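Local coordinates for protein gluconate kinase (Lactobacillus acidophilus, PDB 3LL3) that probably phosphorylates a sugar substrate such as gluconate or xylulose with ATP, as expected of an FGGY-family carbohydrate kinase, at residues R332-L337 and G354-L359. Numbering follows the deposited sequence.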
loop_
_atom_site.group_PDB
_atom_site.type_symbol
_atom_site.label_atom_id
_atom_site.label_comp_id
_atom_site.label_asym_id
_atom_site.label_seq_id
_atom_site.Cartn_x
_atom_site.Cartn_y
_atom_site.Cartn_z
ATOM N N ARG A 332 -10.151 5.205 -8.764
ATOM C CA ARG A 332 -10.722 3.859 -8.809
ATOM C C ARG A 332 -10.605 3.158 -7.463
ATOM O O ARG A 332 -10.326 1.952 -7.388
ATOM C CB ARG A 332 -10.052 3.028 -9.902
ATOM C CG ARG A 332 -10.060 3.700 -11.270
ATOM C CD ARG A 332 -9.567 2.742 -12.345
ATOM N NE ARG A 332 -9.285 3.456 -13.580
ATOM C CZ ARG A 332 -10.187 3.652 -14.535
ATOM N NH1 ARG A 332 -11.420 3.164 -14.391
ATOM N NH2 ARG A 332 -9.861 4.323 -15.630
ATOM N N ASN A 333 -10.820 3.922 -6.397
ATOM C CA ASN A 333 -10.856 3.376 -5.060
ATOM C C ASN A 333 -9.495 2.980 -4.517
ATOM O O ASN A 333 -9.410 2.224 -3.552
ATOM C CB ASN A 333 -11.804 2.176 -4.996
ATOM C CG ASN A 333 -13.248 2.584 -4.838
ATOM O OD1 ASN A 333 -13.561 3.764 -4.607
ATOM N ND2 ASN A 333 -14.147 1.611 -4.961
ATOM N N LEU A 334 -8.427 3.479 -5.118
ATOM C CA LEU A 334 -7.117 3.228 -4.549
ATOM C C LEU A 334 -6.908 4.155 -3.341
ATOM O O LEU A 334 -7.100 5.358 -3.444
ATOM C CB LEU A 334 -6.030 3.420 -5.603
ATOM C CG LEU A 334 -4.595 3.241 -5.101
ATOM C CD1 LEU A 334 -4.389 1.824 -4.547
ATOM C CD2 LEU A 334 -3.614 3.551 -6.210
ATOM N N ILE A 335 -6.532 3.587 -2.197
ATOM C CA ILE A 335 -6.246 4.370 -1.000
ATOM C C ILE A 335 -4.737 4.546 -0.775
ATOM O O ILE A 335 -3.970 3.574 -0.836
ATOM C CB ILE A 335 -6.848 3.725 0.259
ATOM C CG1 ILE A 335 -8.377 3.774 0.200
ATOM C CG2 ILE A 335 -6.315 4.429 1.534
ATOM C CD1 ILE A 335 -8.933 5.161 -0.073
ATOM N N PHE A 336 -4.326 5.785 -0.517
ATOM C CA PHE A 336 -2.958 6.088 -0.130
ATOM C C PHE A 336 -2.961 6.699 1.262
ATOM O O PHE A 336 -3.447 7.823 1.443
ATOM C CB PHE A 336 -2.296 7.057 -1.112
ATOM C CG PHE A 336 -0.869 7.406 -0.757
ATOM C CD1 PHE A 336 0.156 6.473 -0.898
ATOM C CD2 PHE A 336 -0.543 8.670 -0.293
ATOM C CE1 PHE A 336 1.477 6.801 -0.580
ATOM C CE2 PHE A 336 0.762 9.002 0.028
ATOM C CZ PHE A 336 1.774 8.075 -0.108
ATOM N N LEU A 337 -2.447 5.961 2.244
ATOM C CA LEU A 337 -2.225 6.550 3.569
ATOM C C LEU A 337 -0.864 7.255 3.526
ATOM O O LEU A 337 0.156 6.621 3.278
ATOM C CB LEU A 337 -2.271 5.487 4.677
ATOM C CG LEU A 337 -3.536 4.620 4.797
ATOM C CD1 LEU A 337 -3.426 3.592 5.941
ATOM C CD2 LEU A 337 -4.761 5.498 4.995
ATOM N N GLY A 354 3.676 4.960 5.369
ATOM C CA GLY A 354 2.699 5.121 4.298
ATOM C C GLY A 354 2.296 3.806 3.638
ATOM O O GLY A 354 3.039 2.830 3.738
ATOM N N SER A 355 1.133 3.783 2.977
ATOM C CA SER A 355 0.635 2.589 2.286
ATOM C C SER A 355 -0.171 2.961 1.036
ATOM O O SER A 355 -0.862 3.985 1.024
ATOM C CB SER A 355 -0.288 1.767 3.205
ATOM O OG SER A 355 0.365 1.385 4.406
ATOM N N PHE A 356 -0.079 2.132 -0.004
ATOM C CA PHE A 356 -1.083 2.104 -1.061
ATOM C C PHE A 356 -1.913 0.872 -0.801
ATOM O O PHE A 356 -1.360 -0.220 -0.785
ATOM C CB PHE A 356 -0.450 1.939 -2.452
ATOM C CG PHE A 356 0.187 3.194 -3.003
ATOM C CD1 PHE A 356 -0.583 4.146 -3.662
ATOM C CD2 PHE A 356 1.556 3.398 -2.892
ATOM C CE1 PHE A 356 -0.002 5.292 -4.194
ATOM C CE2 PHE A 356 2.156 4.550 -3.411
ATOM C CZ PHE A 356 1.377 5.508 -4.047
ATOM N N VAL A 357 -3.223 1.009 -0.633
ATOM C CA VAL A 357 -4.077 -0.176 -0.469
ATOM C C VAL A 357 -5.256 -0.193 -1.443
ATOM O O VAL A 357 -5.986 0.791 -1.561
ATOM C CB VAL A 357 -4.605 -0.328 0.990
ATOM C CG1 VAL A 357 -5.480 -1.595 1.133
ATOM C CG2 VAL A 357 -3.454 -0.363 1.986
ATOM N N GLY A 358 -5.446 -1.321 -2.134
ATOM C CA GLY A 358 -6.549 -1.468 -3.069
ATOM C C GLY A 358 -6.142 -1.611 -4.526
ATOM O O GLY A 358 -6.912 -1.305 -5.419
ATOM N N LEU A 359 -4.921 -2.067 -4.770
ATOM C CA LEU A 359 -4.398 -2.143 -6.127
ATOM C C LEU A 359 -4.985 -3.319 -6.931
ATOM O O LEU A 359 -5.313 -4.380 -6.392
ATOM C CB LEU A 359 -2.874 -2.247 -6.128
ATOM C CG LEU A 359 -2.005 -1.071 -5.681
ATOM C CD1 LEU A 359 -0.609 -1.573 -5.344
ATOM C CD2 LEU A 359 -1.944 0.006 -6.771
#
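Phe336, with CG anti to its backbone N, and Phe356, with CG anti to its carbonyl carbon (chi1 -77°), bring their rings together on one face of an antiparallel pair of strands, 335-337 and 354-359, within the C-terminal FGGY region. Phe336 CD1 lies over the centre of the Phe356 ring, 3.4 Å above its plane. The two ring planes are inclined at 46°. Two residues before Phe336, Leu334 reaches across so that its CD2 lies 4.0 Å from Phe356 CD1, oblique to the ring, while its CD1 meets Leu359 CD2. Met368 and Val372 of helix 365-388 also touch Phe356, so an alanine here would probably leave Phe336 CD1 without its ring surface and open a gap against that helix. Ile335, Leu337, Ser355 and Val357 point to the opposite face, where Leu337, Ser355 and Val357 meet helix 465-485. Strand 354-359 also pairs antiparallel with a strand of the second subunit, which carries the sheet across the dimer interface. At Gly358 phi is positive, and a CB would press on Val357 O and crowd Asn333 O, which explains the glycine. Reciprocal N-H...O bonds join two hydrogen-bonded pairs, Leu337 with Ser355 and Ile335 with Val357, flanking the non-hydrogen-bonded Phe336-Phe356 pair; Val357 N donates to Ile335 O at 2.7 Å, with an N-H...O angle of 165°.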